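Local coordinates for protein adenylyltransferase MntA (Aphanizomenon flos-aquae 2012/KM1/D3, PDB 7AE2) that transfers two AMP groups in succession onto one tyrosine side chain of its cognate toxin HepT, using ATP and magnesium, and thereby neutralises the toxin, at residues 13-16 with 17-20; 123-126 with 127-131; 140-143 with 144-148. All coordinates share one frame; numbering follows the deposited sequence.

In the fold
All three contacts are local, joining side chains a few residues apart, and follow one another along the chain. Contact 1 lies at the N-terminal end of the nucleotidyltransferase fold, where helix 8-14 leads into helix 18-21. Contacts 2 and 3 share helix 127-148: contact 2 starts it, contact 3 lies in its last turns, and their centres are about 25 Å apart. Both sit across the chain's centre from contact 1, whose centre is about 33 Å from that of contact 2 and about 48 Å from contact 3's. None reaches the inferred catalytic D44 and D46 or the probable magnesium ligand D86; contact 3 lies against another protein chain, and I130 of contact 2 also touches one.

Contact 1. Residues 13-16 with 17-20; sequences ELSL and RLLT
L14 and R17, and one step further on S15 and L18, meet through consecutive turns of 3-10 type that carry the chain from helix 8-14 into helix 18-21 on the flank of the nucleotidyltransferase fold. The backbone bonds span three residues: R17 N donates to L14 O at 3.3 Å, and L18 N donates to S15 O at 3.0 Å. L14 O is 4.4 Å from L18 N, so at this carbonyl the i to i+3 bond takes the place of the i to i+4 one.

The packing contacts face inward. L18 folds back against the S15 carbonyl, its CB packed 3.2 Å from S15 O, and its CD1 makes a carbon-carbon contact of 4.1 Å with S15 CB. Both residues are buried: L18 packs on L74 and I77 of helix 70-78 and, with S15, on L28 of strand 25-31. The hydroxyl of S15 is hydrogen-bonded to L11 O, which satisfies this buried polar group one turn back along the chain.

R17 carries the outer side of the contact. With CG beside its own backbone N (chi1 -63°) and the chain extended from CG to NE, it runs back toward the start of the segment, its CB, CG and CD passing over L14 O. The opposite charge of E13 is nearby but not in contact, E13 OE2 being 5.2 Å from R17 NH2, and would attract the guanidinium only mildly. The closest side-chain approach in this group is oblique, with L14 CD2 3.7 Å from R17 NH2.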
ATOM      1  N   GLU B  13      -4.723 -26.887 -14.091  1.00 59.59           N
ATOM      2  CA  GLU B  13      -3.684 -27.875 -14.365  1.00 60.82           C
ATOM      3  C   GLU B  13      -2.404 -27.558 -13.601  1.00 59.62           C
ATOM      4  O   GLU B  13      -1.772 -28.458 -13.035  1.00 59.96           O
ATOM      5  CB  GLU B  13      -3.412 -27.951 -15.866  1.00 63.22           C
ATOM      6  CG  GLU B  13      -2.240 -28.846 -16.252  1.00 64.92           C
ATOM      7  CD  GLU B  13      -2.498 -30.321 -15.987  1.00 66.17           C
ATOM      8  OE1 GLU B  13      -3.659 -30.695 -15.714  1.00 66.10           O
ATOM      9  OE2 GLU B  13      -1.532 -31.111 -16.056  1.00 79.69           O
ATOM     10  N   LEU B  14      -2.010 -26.283 -13.566  1.00 58.59           N
ATOM     11  CA  LEU B  14      -0.818 -25.893 -12.825  1.00 57.72           C
ATOM     12  C   LEU B  14      -0.993 -26.049 -11.320  1.00 56.01           C
ATOM     13  O   LEU B  14       0.007 -26.128 -10.599  1.00 55.80           O
ATOM     14  CB  LEU B  14      -0.442 -24.447 -13.162  1.00 57.46           C
ATOM     15  CG  LEU B  14       0.024 -24.175 -14.595  1.00 59.64           C
ATOM     16  CD1 LEU B  14       0.193 -22.682 -14.833  1.00 59.64           C
ATOM     17  CD2 LEU B  14       1.319 -24.916 -14.894  1.00 61.23           C
ATOM     18  N   SER B  15      -2.236 -26.104 -10.832  1.00 55.15           N
ATOM     19  CA  SER B  15      -2.470 -26.227  -9.397  1.00 53.89           C
ATOM     20  C   SER B  15      -2.119 -27.609  -8.859  1.00 59.58           C
ATOM     21  O   SER B  15      -2.000 -27.770  -7.639  1.00 56.99           O
ATOM     22  CB  SER B  15      -3.927 -25.895  -9.072  1.00 53.20           C
ATOM     23  OG  SER B  15      -4.211 -24.533  -9.344  1.00 60.03           O
ATOM     24  N   LEU B  16      -1.950 -28.608  -9.731  1.00 63.49           N
ATOM     25  CA  LEU B  16      -1.554 -29.932  -9.259  1.00 72.98           C
ATOM     26  C   LEU B  16      -0.148 -29.922  -8.675  1.00 78.58           C
ATOM     27  O   LEU B  16       0.185 -30.775  -7.843  1.00 81.04           O
ATOM     28  CB  LEU B  16      -1.652 -30.949 -10.395  1.00 74.49           C
ATOM     29  CG  LEU B  16      -3.050 -31.131 -10.986  1.00 71.94           C
ATOM     30  CD1 LEU B  16      -3.061 -32.275 -11.988  1.00 71.86           C
ATOM     31  CD2 LEU B  16      -4.068 -31.364  -9.880  1.00 71.45           C
ATOM     32  N   ARG B  17       0.685 -28.966  -9.091  1.00 82.74           N
ATOM     33  CA  ARG B  17       2.016 -28.810  -8.520  1.00 86.87           C
ATOM     34  C   ARG B  17       1.989 -28.263  -7.099  1.00 87.23           C
ATOM     35  O   ARG B  17       3.033 -28.253  -6.439  1.00 91.85           O
ATOM     36  CB  ARG B  17       2.860 -27.890  -9.405  1.00 90.41           C
ATOM     37  CG  ARG B  17       3.122 -28.421 -10.809  1.00 95.46           C
ATOM     38  CD  ARG B  17       3.507 -27.294 -11.763  1.00 98.01           C
ATOM     39  NE  ARG B  17       4.296 -27.773 -12.896  1.00102.77           N
ATOM     40  CZ  ARG B  17       3.782 -28.260 -14.021  1.00106.06           C
ATOM     41  NH1 ARG B  17       4.584 -28.671 -14.994  1.00107.62           N
ATOM     42  NH2 ARG B  17       2.466 -28.340 -14.175  1.00107.81           N
ATOM     43  N   LEU B  18       0.827 -27.811  -6.614  1.00 82.66           N
ATOM     44  CA  LEU B  18       0.764 -27.202  -5.290  1.00 77.44           C
ATOM     45  C   LEU B  18       0.816 -28.240  -4.176  1.00 77.53           C
ATOM     46  O   LEU B  18       1.217 -27.916  -3.052  1.00 75.34           O
ATOM     47  CB  LEU B  18      -0.505 -26.361  -5.156  1.00 68.17           C
ATOM     48  CG  LEU B  18      -0.546 -25.052  -5.942  1.00 63.61           C
ATOM     49  CD1 LEU B  18      -1.920 -24.419  -5.824  1.00 59.11           C
ATOM     50  CD2 LEU B  18       0.525 -24.107  -5.432  1.00 62.61           C
ATOM     51  N   LEU B  19       0.411 -29.481  -4.461  1.00 79.26           N
ATOM     52  CA  LEU B  19       0.369 -30.506  -3.422  1.00 84.26           C
ATOM     53  C   LEU B  19       1.738 -30.725  -2.789  1.00 85.61           C
ATOM     54  O   LEU B  19       1.829 -31.003  -1.588  1.00 88.18           O
ATOM     55  CB  LEU B  19      -0.171 -31.815  -3.998  1.00 90.47           C
ATOM     56  CG  LEU B  19      -0.261 -33.006  -3.041  1.00 94.67           C
ATOM     57  CD1 LEU B  19      -1.088 -32.656  -1.811  1.00 94.07           C
ATOM     58  CD2 LEU B  19      -0.836 -34.220  -3.751  1.00 97.61           C
ATOM     59  N   THR B  20       2.808 -30.589  -3.570  1.00 83.95           N
ATOM     60  CA  THR B  20       4.155 -30.724  -3.029  1.00 84.00           C
ATOM     61  C   THR B  20       4.763 -29.388  -2.628  1.00 79.32           C
ATOM     62  O   THR B  20       5.540 -29.336  -1.667  1.00 79.35           O
ATOM     63  CB  THR B  20       5.069 -31.413  -4.046  1.00 87.43           C
ATOM     64  OG1 THR B  20       5.181 -30.601  -5.221  1.00 86.30           O
ATOM     65  CG2 THR B  20       4.510 -32.774  -4.425  1.00 89.25           C
TER

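Contact 2. Residues 123-126 with 127-131; sequences VLLS and NTEIK
S126 and E129 close a capping box at the start of helix 127-148, each side chain bonding to the backbone N-H of the other. S126 is the N-cap: its OG accepts from E129 N at 3.2 Å. In return S126 N donates to E129 OE1 at 2.8 Å along a nearly straight path (166°), meeting the carboxylate on its anti side and somewhat out of its plane. The serine hydroxyl stands between its own backbone N and carbonyl carbon (chi1 67°), which places OG over the first turn, while the glutamate chain, extended beyond CG, reaches back to the N-H ahead of the helix. A weak bond of 3.4 Å from S126 OG to E129 OE1 ties the two ends together, so that OE1 is gripped twice by the same residue. The positive end of the helix dipole would be expected to favour the charged carboxylate here.

The first regular backbone bond of the helix runs from I130 N to S126 O, 3.1 Å long. On the helix surface a weak bond joins K131 NZ to N127 OD1.

Packing contacts flank the box. L125 crosses the glutamate at about a right angle, its CD2 3.5 Å from E129 OE1, and its CB makes an apolar contact with I130 CG1 at 4.0 Å.

Residues 124-126 link helix 115-123, which ends at V123, to helix 127-148. Helix 95-104 lies against both sides of this junction: V123 packs on A98 and A102, L125 N is hydrogen-bonded to H99 ND1, and I130, already in helix 127-148, touches H99 as well as an apolar side chain of another protein chain.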
ATOM      1  N   VAL B 123     -20.882 -23.378   4.453  1.00 61.46           N
ATOM      2  CA  VAL B 123     -20.744 -21.940   4.660  1.00 59.26           C
ATOM      3  C   VAL B 123     -21.792 -21.114   3.929  1.00 57.75           C
ATOM      4  O   VAL B 123     -21.874 -19.901   4.175  1.00 50.08           O
ATOM      5  CB  VAL B 123     -19.332 -21.448   4.273  1.00 55.02           C
ATOM      6  CG1 VAL B 123     -18.263 -22.307   4.938  1.00 50.83           C
ATOM      7  CG2 VAL B 123     -19.167 -21.441   2.765  1.00 51.73           C
ATOM      8  N   LEU B 124     -22.594 -21.703   3.045  1.00 57.55           N
ATOM      9  CA  LEU B 124     -23.575 -20.922   2.300  1.00 58.97           C
ATOM     10  C   LEU B 124     -24.682 -20.422   3.221  1.00 56.69           C
ATOM     11  O   LEU B 124     -25.265 -21.193   3.989  1.00 54.77           O
ATOM     12  CB  LEU B 124     -24.167 -21.750   1.160  1.00 64.91           C
ATOM     13  CG  LEU B 124     -23.404 -21.703  -0.165  1.00 65.10           C
ATOM     14  CD1 LEU B 124     -24.049 -22.620  -1.195  1.00 68.97           C
ATOM     15  CD2 LEU B 124     -23.333 -20.275  -0.686  1.00 58.18           C
ATOM     16  N   LEU B 125     -24.972 -19.127   3.135  1.00 52.42           N
ATOM     17  CA  LEU B 125     -26.001 -18.488   3.939  1.00 54.68           C
ATOM     18  C   LEU B 125     -27.298 -18.369   3.149  1.00 56.48           C
ATOM     19  O   LEU B 125     -27.289 -18.240   1.922  1.00 56.71           O
ATOM     20  CB  LEU B 125     -25.554 -17.095   4.395  1.00 51.95           C
ATOM     21  CG  LEU B 125     -24.331 -17.006   5.308  1.00 51.97           C
ATOM     22  CD1 LEU B 125     -23.971 -15.552   5.559  1.00 52.93           C
ATOM     23  CD2 LEU B 125     -24.592 -17.731   6.619  1.00 54.62           C
ATOM     24  N   SER B 126     -28.415 -18.411   3.867  1.00 53.89           N
ATOM     25  CA  SER B 126     -29.705 -18.192   3.237  1.00 54.88           C
ATOM     26  C   SER B 126     -29.950 -16.698   3.049  1.00 53.06           C
ATOM     27  O   SER B 126     -29.249 -15.850   3.606  1.00 51.24           O
ATOM     28  CB  SER B 126     -30.824 -18.807   4.075  1.00 57.06           C
ATOM     29  OG  SER B 126     -30.961 -18.123   5.307  1.00 56.42           O
ATOM     30  N   ASN B 127     -30.970 -16.378   2.250  1.00 56.65           N
ATOM     31  CA  ASN B 127     -31.316 -14.978   2.031  1.00 58.56           C
ATOM     32  C   ASN B 127     -31.755 -14.310   3.329  1.00 58.18           C
ATOM     33  O   ASN B 127     -31.462 -13.131   3.560  1.00 59.04           O
ATOM     34  CB  ASN B 127     -32.410 -14.863   0.970  1.00 63.22           C
ATOM     35  CG  ASN B 127     -32.871 -13.432   0.762  1.00 69.46           C
ATOM     36  OD1 ASN B 127     -32.265 -12.676   0.002  1.00 71.16           O
ATOM     37  ND2 ASN B 127     -33.952 -13.053   1.436  1.00 71.01           N
ATOM     38  N   THR B 128     -32.456 -15.050   4.191  1.00 55.45           N
ATOM     39  CA  THR B 128     -32.897 -14.491   5.467  1.00 55.37           C
ATOM     40  C   THR B 128     -31.712 -14.188   6.378  1.00 54.65           C
ATOM     41  O   THR B 128     -31.698 -13.160   7.067  1.00 55.82           O
ATOM     42  CB  THR B 128     -33.871 -15.452   6.150  1.00 60.79           C
ATOM     43  OG1 THR B 128     -34.999 -15.680   5.298  1.00 62.16           O
ATOM     44  CG2 THR B 128     -34.351 -14.882   7.478  1.00 62.59           C
ATOM     45  N   GLU B 129     -30.708 -15.070   6.391  1.00 52.13           N
ATOM     46  CA  GLU B 129     -29.533 -14.845   7.226  1.00 50.83           C
ATOM     47  C   GLU B 129     -28.762 -13.610   6.777  1.00 48.37           C
ATOM     48  O   GLU B 129     -28.241 -12.857   7.608  1.00 48.76           O
ATOM     49  CB  GLU B 129     -28.629 -16.077   7.201  1.00 51.56           C
ATOM     50  CG  GLU B 129     -29.202 -17.279   7.929  1.00 60.54           C
ATOM     51  CD  GLU B 129     -28.389 -18.538   7.704  1.00 62.41           C
ATOM     52  OE1 GLU B 129     -27.893 -18.736   6.575  1.00 62.40           O
ATOM     53  OE2 GLU B 129     -28.243 -19.329   8.658  1.00 67.17           O
ATOM     54  N   ILE B 130     -28.676 -13.389   5.465  1.00 47.75           N
ATOM     55  CA  ILE B 130     -27.999 -12.199   4.957  1.00 45.64           C
ATOM     56  C   ILE B 130     -28.804 -10.947   5.282  1.00 44.95           C
ATOM     57  O   ILE B 130     -28.236  -9.894   5.599  1.00 43.31           O
ATOM     58  CB  ILE B 130     -27.746 -12.336   3.445  1.00 48.74           C
ATOM     59  CG1 ILE B 130     -26.926 -13.594   3.154  1.00 55.61           C
ATOM     60  CG2 ILE B 130     -27.029 -11.104   2.908  1.00 46.06           C
ATOM     61  CD1 ILE B 130     -26.674 -13.823   1.683  1.00 60.52           C
ATOM     62  N   LYS B 131     -30.136 -11.034   5.209  1.00 46.46           N
ATOM     63  CA  LYS B 131     -30.968  -9.886   5.561  1.00 52.36           C
ATOM     64  C   LYS B 131     -30.766  -9.487   7.017  1.00 51.55           C
ATOM     65  O   LYS B 131     -30.736  -8.294   7.342  1.00 50.10           O
ATOM     66  CB  LYS B 131     -32.441 -10.195   5.296  1.00 60.86           C
ATOM     67  CG  LYS B 131     -32.830 -10.218   3.828  1.00 71.04           C
ATOM     68  CD  LYS B 131     -32.859  -8.822   3.232  1.00 77.63           C
ATOM     69  CE  LYS B 131     -33.436  -8.846   1.825  1.00 83.33           C
ATOM     70  NZ  LYS B 131     -32.590  -9.641   0.892  1.00 85.38           N
TER

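Contact 3. Residues 140-143 with 144-148; sequences NIEN and FLQRW
In the last turns of helix 127-148, N143 and R147 form an i to i+4 side-chain bridge on the helix surface. R147 NE donates to N143 OD1 at 2.8 Å in a nearly straight bond (173°). The oxygen lies in the guanidinium plane, whereas the donor sits above the plane of the amide, 41° out of it. The arginine chain bends at chi3 to turn NE onto this oxygen. A water joins the pair, accepting from R147 NH2 at 3.0 Å and lying within hydrogen-bonding distance of N143 OD1 and N140 O.

One residue earlier, round the helix, Q146 NE2 donates weakly to E142 OE2 at 3.4 Å, the amide and carboxylate planes 60° apart. I141 and L145 lie side by side, CG2 to CD1 4.2 Å. Regular alpha-helical bonds, such as L145 N to I141 O, carry the backbone.

W148 NE1 bonds to an acidic side chain of another protein chain. The asparagine and the water together probably restrict the rotation of the R147 guanidinium: NE is held by N143, while NH2 is shared between the water and a salt bridge to an acidic side chain of that other chain, which balances the charge.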
ATOM      1  N   ASN B 140     -25.900  -0.134  12.633  1.00 34.64           N
ATOM      2  CA  ASN B 140     -24.602   0.369  13.067  1.00 38.08           C
ATOM      3  C   ASN B 140     -24.218   1.622  12.291  1.00 35.16           C
ATOM      4  O   ASN B 140     -23.700   2.586  12.867  1.00 32.53           O
ATOM      5  CB  ASN B 140     -23.540  -0.720  12.902  1.00 43.90           C
ATOM      6  CG  ASN B 140     -22.236  -0.383  13.603  1.00 56.50           C
ATOM      7  OD1 ASN B 140     -21.483   0.482  13.154  1.00 61.29           O
ATOM      8  ND2 ASN B 140     -21.955  -1.077  14.702  1.00 61.26           N
ATOM      9  N   ILE B 141     -24.471   1.627  10.981  1.00 31.95           N
ATOM     10  CA  ILE B 141     -24.167   2.797  10.161  1.00 30.82           C
ATOM     11  C   ILE B 141     -25.040   3.977  10.570  1.00 34.68           C
ATOM     12  O   ILE B 141     -24.556   5.107  10.713  1.00 32.15           O
ATOM     13  CB  ILE B 141     -24.332   2.455   8.669  1.00 30.76           C
ATOM     14  CG1 ILE B 141     -23.293   1.412   8.247  1.00 33.96           C
ATOM     15  CG2 ILE B 141     -24.210   3.706   7.808  1.00 29.86           C
ATOM     16  CD1 ILE B 141     -23.575   0.775   6.902  1.00 31.18           C
ATOM     17  N   GLU B 142     -26.340   3.735  10.778  1.00 34.28           N
ATOM     18  CA  GLU B 142     -27.238   4.820  11.166  1.00 35.84           C
ATOM     19  C   GLU B 142     -26.860   5.392  12.526  1.00 36.00           C
ATOM     20  O   GLU B 142     -26.957   6.605  12.745  1.00 31.82           O
ATOM     21  CB  GLU B 142     -28.688   4.334  11.170  1.00 43.83           C
ATOM     22  CG  GLU B 142     -29.702   5.412  11.530  1.00 54.71           C
ATOM     23  CD  GLU B 142     -29.661   6.601  10.583  1.00 62.92           C
ATOM     24  OE1 GLU B 142     -29.449   6.391   9.369  1.00 64.86           O
ATOM     25  OE2 GLU B 142     -29.836   7.747  11.052  1.00 64.82           O
ATOM     26  N   ASN B 143     -26.421   4.536  13.452  1.00 33.10           N
ATOM     27  CA  ASN B 143     -25.967   5.023  14.750  1.00 34.72           C
ATOM     28  C   ASN B 143     -24.721   5.888  14.611  1.00 31.12           C
ATOM     29  O   ASN B 143     -24.587   6.910  15.293  1.00 32.97           O
ATOM     30  CB  ASN B 143     -25.700   3.849  15.691  1.00 40.55           C
ATOM     31  CG  ASN B 143     -24.917   4.260  16.923  1.00 45.40           C
ATOM     32  OD1 ASN B 143     -23.694   4.121  16.970  1.00 50.79           O
ATOM     33  ND2 ASN B 143     -25.617   4.783  17.923  1.00 45.10           N
ATOM     34  N   PHE B 144     -23.792   5.484  13.740  1.00 30.50           N
ATOM     35  CA  PHE B 144     -22.623   6.313  13.461  1.00 30.69           C
ATOM     36  C   PHE B 144     -23.040   7.683  12.940  1.00 33.13           C
ATOM     37  O   PHE B 144     -22.524   8.715  13.387  1.00 28.67           O
ATOM     38  CB  PHE B 144     -21.712   5.607  12.454  1.00 30.86           C
ATOM     39  CG  PHE B 144     -20.669   6.504  11.849  1.00 34.36           C
ATOM     40  CD1 PHE B 144     -19.454   6.697  12.482  1.00 35.67           C
ATOM     41  CD2 PHE B 144     -20.905   7.153  10.646  1.00 31.62           C
ATOM     42  CE1 PHE B 144     -18.495   7.528  11.930  1.00 32.11           C
ATOM     43  CE2 PHE B 144     -19.953   7.989  10.094  1.00 32.93           C
ATOM     44  CZ  PHE B 144     -18.747   8.174  10.736  1.00 32.06           C
ATOM     45  N   LEU B 145     -23.975   7.712  11.989  1.00 31.40           N
ATOM     46  CA  LEU B 145     -24.394   8.981  11.401  1.00 30.57           C
ATOM     47  C   LEU B 145     -25.050   9.884  12.440  1.00 28.51           C
ATOM     48  O   LEU B 145     -24.863  11.106  12.413  1.00 28.47           O
ATOM     49  CB  LEU B 145     -25.340   8.723  10.229  1.00 28.43           C
ATOM     50  CG  LEU B 145     -24.737   7.944   9.059  1.00 28.28           C
ATOM     51  CD1 LEU B 145     -25.821   7.523   8.082  1.00 28.78           C
ATOM     52  CD2 LEU B 145     -23.666   8.769   8.353  1.00 27.84           C
ATOM     53  N   GLN B 146     -25.811   9.301  13.370  1.00 29.50           N
ATOM     54  CA  GLN B 146     -26.448  10.101  14.412  1.00 34.33           C
ATOM     55  C   GLN B 146     -25.423  10.667  15.388  1.00 33.96           C
ATOM     56  O   GLN B 146     -25.531  11.825  15.806  1.00 32.69           O
ATOM     57  CB  GLN B 146     -27.484   9.266  15.162  1.00 40.02           C
ATOM     58  CG  GLN B 146     -28.657   8.818  14.314  1.00 53.45           C
ATOM     59  CD  GLN B 146     -29.666   8.007  15.101  1.00 64.47           C
ATOM     60  OE1 GLN B 146     -29.614   7.950  16.330  1.00 68.25           O
ATOM     61  NE2 GLN B 146     -30.592   7.368  14.393  1.00 67.45           N
ATOM     62  N   ARG B 147     -24.430   9.860  15.774  1.00 29.80           N
ATOM     63  CA  ARG B 147     -23.426  10.331  16.723  1.00 34.42           C
ATOM     64  C   ARG B 147     -22.594  11.462  16.130  1.00 36.09           C
ATOM     65  O   ARG B 147     -22.243  12.418  16.830  1.00 38.61           O
ATOM     66  CB  ARG B 147     -22.523   9.174  17.159  1.00 33.28           C
ATOM     67  CG  ARG B 147     -23.208   8.144  18.047  1.00 39.16           C
ATOM     68  CD  ARG B 147     -22.225   7.097  18.569  1.00 41.58           C
ATOM     69  NE  ARG B 147     -21.809   6.147  17.537  1.00 41.83           N
ATOM     70  CZ  ARG B 147     -20.622   6.159  16.938  1.00 40.61           C
ATOM     71  NH1 ARG B 147     -19.717   7.072  17.266  1.00 38.49           N
ATOM     72  NH2 ARG B 147     -20.337   5.251  16.015  1.00 35.74           N
ATOM     73  N   TRP B 148     -22.276  11.375  14.842  1.00 31.71           N
ATOM     74  CA  TRP B 148     -21.442  12.368  14.179  1.00 32.68           C
ATOM     75  C   TRP B 148     -22.231  13.562  13.652  1.00 30.59           C
ATOM     76  O   TRP B 148     -21.624  14.499  13.124  1.00 35.29           O
ATOM     77  CB  TRP B 148     -20.658  11.713  13.039  1.00 26.97           C
ATOM     78  CG  TRP B 148     -19.506  10.892  13.529  1.00 30.79           C
ATOM     79  CD1 TRP B 148     -19.570   9.746  14.269  1.00 33.19           C
ATOM     80  CD2 TRP B 148     -18.115  11.159  13.323  1.00 33.86           C
ATOM     81  NE1 TRP B 148     -18.304   9.284  14.536  1.00 33.76           N
ATOM     82  CE2 TRP B 148     -17.392  10.132  13.964  1.00 36.39           C
ATOM     83  CE3 TRP B 148     -17.409  12.166  12.656  1.00 35.16           C
ATOM     84  CZ2 TRP B 148     -16.000  10.083  13.956  1.00 37.47           C
ATOM     85  CZ3 TRP B 148     -16.026  12.113  12.648  1.00 33.87           C
ATOM     86  CH2 TRP B 148     -15.338  11.080  13.295  1.00 32.08           C
TER
HETATM   87  O   HOH W   1     -21.973   2.947  15.154  1.00 44.69           O